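Local coordinates for oxidoreductase, NAD-binding/iron-sulfur cluster-binding protein (Nitratireductor pacificus pht-3B, PDB 6ZXU) that is a catabolic reductive dehalogenase that carries cobalamin and two 4Fe-4S clusters, and probably uses them to strip halogen from organohalide substrates, at residues K334-G346 with W640-G652. Sequence-based numbering, arbitrary orientation.
Sequences KKRFPMKHPLALG and WWFDLEVIDGVAG
The CA atoms of Lys340 and Glu645 lie 5.1 Å apart, and beside them Val646 N donates to Lys340 O at 2.8 Å. Strands 645-647 and 650-652, joined by a type I' turn from Ile647 to Val650, form a two-stranded beta hairpin that lies against the loop leading into helix 342-354. His341 is the N-cap of that helix: ND1 accepts from Leu343 N, while NE2 reaches Phe642 O in a bent bond of 2.9 Å, so both ring nitrogens are engaged and the ring's rotation is fixed. Pro342 sets CD on Leu644 CB at 3.8 Å, and Leu345 CD1 meets Val646 CG2 tip to tip at 3.6 Å, with Trp189 of helix 168-190 touching both Pro342 and Leu345. Arg336 reaches the strand on an extended chain, its CG turned away from the backbone N (chi1 -171°). Its NH2 forms a nearly coplanar salt bridge with Glu645 OE2 at 2.7 Å, on the anti side of the carboxylate, and a hydrogen bond to Val646 O at 3.0 Å, from above the carbonyl plane; NH1 pairs with Glu333. A methionine here would probably leave the Glu645 carboxylate without its cationic mate and Val646 O without the NH2 donor. A water links Glu645 OE2 to Lys340 NZ, which also donates to Gly585 O.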
loop_
_atom_site.group_PDB
_atom_site.type_symbol
_atom_site.label_atom_id
_atom_site.label_comp_id
_atom_site.label_asym_id
_atom_site.label_seq_id
_atom_site.Cartn_x
_atom_site.Cartn_y
_atom_site.Cartn_z
ATOM N N LYS A 334 -21.784 3.222 4.730
ATOM C CA LYS A 334 -20.960 3.021 3.556
ATOM C C LYS A 334 -19.901 4.092 3.415
ATOM O O LYS A 334 -18.733 3.752 3.116
ATOM C CB LYS A 334 -21.799 2.904 2.282
ATOM C CG LYS A 334 -21.122 3.248 0.908
ATOM C CD LYS A 334 -20.027 2.408 0.559
ATOM C CE LYS A 334 -19.497 2.578 -0.888
ATOM N NZ LYS A 334 -19.082 3.909 -1.364
ATOM N N LYS A 335 -20.253 5.375 3.548
ATOM C CA LYS A 335 -19.232 6.448 3.273
ATOM C C LYS A 335 -18.246 6.547 4.458
ATOM O O LYS A 335 -17.091 6.928 4.298
ATOM C CB LYS A 335 -19.856 7.854 3.072
ATOM N N ARG A 336 -18.700 6.155 5.628
ATOM C CA ARG A 336 -17.936 6.447 6.855
ATOM C C ARG A 336 -16.941 5.365 7.236
ATOM O O ARG A 336 -15.936 5.642 7.898
ATOM C CB ARG A 336 -18.957 6.546 7.975
ATOM C CG ARG A 336 -18.411 7.032 9.220
ATOM C CD ARG A 336 -19.426 6.959 10.347
ATOM N NE ARG A 336 -18.581 7.155 11.523
ATOM C CZ ARG A 336 -18.486 6.289 12.521
ATOM N NH1 ARG A 336 -19.209 5.155 12.505
ATOM N NH2 ARG A 336 -17.739 6.598 13.598
ATOM N N PHE A 337 -17.242 4.113 6.909
ATOM C CA PHE A 337 -16.589 2.980 7.573
ATOM C C PHE A 337 -15.042 2.939 7.475
ATOM O O PHE A 337 -14.395 2.545 8.437
ATOM C CB PHE A 337 -17.193 1.648 7.171
ATOM C CG PHE A 337 -16.677 1.124 5.853
ATOM C CD1 PHE A 337 -17.243 1.523 4.694
ATOM C CD2 PHE A 337 -15.610 0.237 5.818
ATOM C CE1 PHE A 337 -16.806 1.060 3.458
ATOM C CE2 PHE A 337 -15.155 -0.233 4.597
ATOM C CZ PHE A 337 -15.729 0.205 3.423
ATOM N N PRO A 338 -14.459 3.436 6.381
ATOM C CA PRO A 338 -13.019 3.453 6.369
ATOM C C PRO A 338 -12.386 4.771 6.799
ATOM O O PRO A 338 -11.144 4.932 6.713
ATOM C CB PRO A 338 -12.693 3.221 4.860
ATOM C CG PRO A 338 -13.816 3.930 4.139
ATOM C CD PRO A 338 -15.007 3.918 5.088
ATOM N N MET A 339 -13.221 5.687 7.265
ATOM C CA MET A 339 -12.765 7.051 7.589
ATOM C C MET A 339 -13.095 7.450 9.024
ATOM O O MET A 339 -13.255 8.606 9.332
ATOM C CB MET A 339 -13.427 8.036 6.621
ATOM C CG MET A 339 -12.816 7.943 5.217
ATOM S SD MET A 339 -11.177 8.584 5.194
ATOM C CE MET A 339 -10.312 7.692 3.875
ATOM N N LYS A 340 -13.148 6.475 9.895
ATOM C CA LYS A 340 -13.427 6.709 11.263
ATOM C C LYS A 340 -12.195 7.182 12.036
ATOM O O LYS A 340 -12.324 7.843 13.034
ATOM C CB LYS A 340 -13.936 5.426 11.913
ATOM C CG LYS A 340 -15.109 4.804 11.232
ATOM C CD LYS A 340 -15.638 3.682 12.161
ATOM C CE LYS A 340 -16.132 2.473 11.438
ATOM N NZ LYS A 340 -16.804 1.472 12.313
ATOM N N HIS A 341 -10.972 6.836 11.586
ATOM C CA HIS A 341 -9.773 7.217 12.315
ATOM C C HIS A 341 -9.174 8.475 11.718
ATOM O O HIS A 341 -9.198 8.652 10.503
ATOM C CB HIS A 341 -8.772 6.068 12.277
ATOM C CG HIS A 341 -7.604 6.268 13.179
ATOM N ND1 HIS A 341 -6.565 7.117 12.869
ATOM C CD2 HIS A 341 -7.301 5.719 14.366
ATOM C CE1 HIS A 341 -5.652 7.068 13.826
ATOM N NE2 HIS A 341 -6.096 6.243 14.760
ATOM N N PRO A 342 -8.665 9.405 12.557
ATOM C CA PRO A 342 -8.109 10.694 12.030
ATOM C C PRO A 342 -6.986 10.594 11.013
ATOM O O PRO A 342 -6.836 11.489 10.175
ATOM C CB PRO A 342 -7.555 11.363 13.293
ATOM C CG PRO A 342 -8.451 10.898 14.372
ATOM C CD PRO A 342 -8.781 9.461 14.038
ATOM N N LEU A 343 -6.179 9.549 11.078
ATOM C CA LEU A 343 -5.131 9.352 10.106
ATOM C C LEU A 343 -5.659 9.078 8.716
ATOM O O LEU A 343 -5.198 9.673 7.733
ATOM C CB LEU A 343 -4.180 8.223 10.561
ATOM C CG LEU A 343 -2.963 7.992 9.677
ATOM C CD1 LEU A 343 -2.051 9.212 9.550
ATOM C CD2 LEU A 343 -2.135 6.812 10.184
ATOM N N ALA A 344 -6.634 8.175 8.620
ATOM C CA ALA A 344 -7.318 7.952 7.353
ATOM C C ALA A 344 -8.010 9.240 6.815
ATOM O O ALA A 344 -7.922 9.564 5.640
ATOM C CB ALA A 344 -8.354 6.860 7.538
ATOM N N LEU A 345 -8.661 9.977 7.687
ATOM C CA LEU A 345 -9.213 11.288 7.308
ATOM C C LEU A 345 -8.145 12.245 6.775
ATOM O O LEU A 345 -8.423 13.042 5.876
ATOM C CB LEU A 345 -9.976 11.949 8.479
ATOM C CG LEU A 345 -11.320 11.272 8.762
ATOM C CD1 LEU A 345 -11.873 11.624 10.105
ATOM C CD2 LEU A 345 -12.335 11.707 7.698
ATOM N N GLY A 346 -6.918 12.156 7.253
ATOM C CA GLY A 346 -5.803 12.978 6.679
ATOM C C GLY A 346 -5.496 12.591 5.279
ATOM O O GLY A 346 -4.977 13.394 4.501
ATOM N N TRP A 640 1.289 1.213 17.808
ATOM C CA TRP A 640 1.765 2.556 17.954
ATOM C C TRP A 640 0.669 3.608 17.813
ATOM O O TRP A 640 0.942 4.790 18.067
ATOM C CB TRP A 640 2.800 2.855 16.851
ATOM C CG TRP A 640 2.321 2.588 15.440
ATOM C CD1 TRP A 640 2.467 1.386 14.741
ATOM C CD2 TRP A 640 1.647 3.489 14.540
ATOM N NE1 TRP A 640 1.904 1.488 13.476
ATOM C CE2 TRP A 640 1.403 2.760 13.323
ATOM C CE3 TRP A 640 1.191 4.789 14.656
ATOM C CZ2 TRP A 640 0.737 3.324 12.262
ATOM C CZ3 TRP A 640 0.503 5.334 13.638
ATOM C CH2 TRP A 640 0.298 4.626 12.435
ATOM N N TRP A 641 -0.517 3.225 17.318
ATOM C CA TRP A 641 -1.582 4.205 16.972
ATOM C C TRP A 641 -2.513 4.425 18.164
ATOM O O TRP A 641 -2.576 3.611 19.107
ATOM C CB TRP A 641 -2.411 3.700 15.740
ATOM C CG TRP A 641 -3.038 2.333 15.964
ATOM C CD1 TRP A 641 -4.301 2.067 16.450
ATOM C CD2 TRP A 641 -2.426 1.071 15.738
ATOM N NE1 TRP A 641 -4.480 0.724 16.565
ATOM C CE2 TRP A 641 -3.344 0.093 16.109
ATOM C CE3 TRP A 641 -1.186 0.679 15.228
ATOM C CZ2 TRP A 641 -3.031 -1.246 16.062
ATOM C CZ3 TRP A 641 -0.872 -0.630 15.182
ATOM C CH2 TRP A 641 -1.790 -1.600 15.590
ATOM N N PHE A 642 -3.255 5.534 18.097
ATOM C CA PHE A 642 -4.306 5.860 19.076
ATOM C C PHE A 642 -5.631 5.229 18.672
ATOM O O PHE A 642 -5.947 5.157 17.489
ATOM C CB PHE A 642 -4.502 7.383 19.167
ATOM C CG PHE A 642 -3.306 8.174 19.637
ATOM C CD1 PHE A 642 -2.344 7.628 20.445
ATOM C CD2 PHE A 642 -3.197 9.509 19.261
ATOM C CE1 PHE A 642 -1.266 8.342 20.857
ATOM C CE2 PHE A 642 -2.144 10.268 19.685
ATOM C CZ PHE A 642 -1.181 9.683 20.485
ATOM N N ASP A 643 -6.385 4.766 19.643
ATOM C CA ASP A 643 -7.735 4.297 19.423
ATOM C C ASP A 643 -8.744 5.483 19.459
ATOM O O ASP A 643 -9.225 5.868 20.507
ATOM C CB ASP A 643 -8.120 3.282 20.492
ATOM C CG ASP A 643 -7.422 1.986 20.314
ATOM O OD1 ASP A 643 -6.893 1.690 19.205
ATOM O OD2 ASP A 643 -7.353 1.253 21.263
ATOM N N LEU A 644 -8.936 6.107 18.320
ATOM C CA LEU A 644 -9.765 7.264 18.113
ATOM C C LEU A 644 -10.766 6.985 17.020
ATOM O O LEU A 644 -10.393 6.462 15.972
ATOM C CB LEU A 644 -8.943 8.515 17.713
ATOM C CG LEU A 644 -7.948 9.019 18.757
ATOM C CD1 LEU A 644 -7.080 10.156 18.228
ATOM C CD2 LEU A 644 -8.690 9.430 20.025
ATOM N N GLU A 645 -12.022 7.354 17.273
ATOM C CA GLU A 645 -13.109 7.258 16.327
ATOM C C GLU A 645 -13.692 8.631 16.219
ATOM O O GLU A 645 -14.084 9.216 17.202
ATOM C CB GLU A 645 -14.158 6.228 16.830
ATOM C CG GLU A 645 -15.398 6.187 15.994
ATOM C CD GLU A 645 -16.437 5.179 16.469
ATOM O OE1 GLU A 645 -16.380 4.658 17.621
ATOM O OE2 GLU A 645 -17.342 4.878 15.652
ATOM N N VAL A 646 -13.752 9.143 15.000
ATOM C CA VAL A 646 -14.433 10.402 14.733
ATOM C C VAL A 646 -15.959 10.124 14.553
ATOM O O VAL A 646 -16.389 9.301 13.719
ATOM C CB VAL A 646 -13.897 11.052 13.489
ATOM C CG1 VAL A 646 -14.693 12.262 13.119
ATOM C CG2 VAL A 646 -12.435 11.398 13.683
ATOM N N ILE A 647 -16.732 10.781 15.401
ATOM C CA ILE A 647 -18.179 10.783 15.349
ATOM C C ILE A 647 -18.657 12.229 15.327
ATOM O O ILE A 647 -18.283 13.003 16.167
ATOM C CB ILE A 647 -18.772 10.132 16.581
ATOM C CG1 ILE A 647 -18.595 8.638 16.500
ATOM C CG2 ILE A 647 -20.272 10.448 16.634
ATOM C CD1 ILE A 647 -18.751 7.864 17.800
ATOM N N ASP A 648 -19.464 12.560 14.339
ATOM C CA ASP A 648 -20.051 13.922 14.268
ATOM C C ASP A 648 -18.897 14.970 14.268
ATOM O O ASP A 648 -18.960 16.027 14.884
ATOM C CB ASP A 648 -21.061 14.127 15.430
ATOM N N GLY A 649 -17.832 14.670 13.528
ATOM C CA GLY A 649 -16.789 15.667 13.284
ATOM C C GLY A 649 -15.770 15.794 14.387
ATOM O O GLY A 649 -14.849 16.616 14.264
ATOM N N VAL A 650 -15.874 14.974 15.410
ATOM C CA VAL A 650 -14.931 15.043 16.541
ATOM C C VAL A 650 -14.343 13.723 16.877
ATOM O O VAL A 650 -15.067 12.731 17.057
ATOM C CB VAL A 650 -15.645 15.578 17.842
ATOM C CG1 VAL A 650 -14.677 15.766 19.021
ATOM C CG2 VAL A 650 -16.291 16.925 17.523
ATOM N N ALA A 651 -13.016 13.723 17.080
ATOM C CA ALA A 651 -12.329 12.509 17.562
ATOM C C ALA A 651 -12.611 12.199 19.019
ATOM O O ALA A 651 -12.533 13.071 19.871
ATOM C CB ALA A 651 -10.827 12.678 17.388
ATOM N N GLY A 652 -12.954 10.968 19.333
ATOM C CA GLY A 652 -13.096 10.543 20.700
ATOM C C GLY A 652 -12.794 9.087 20.898
ATOM O O GLY A 652 -12.402 8.360 19.979
HETATM O O HOH W 1 -17.927 2.708 14.581
HETATM O O HOH W 2 -17.129 9.448 11.025
#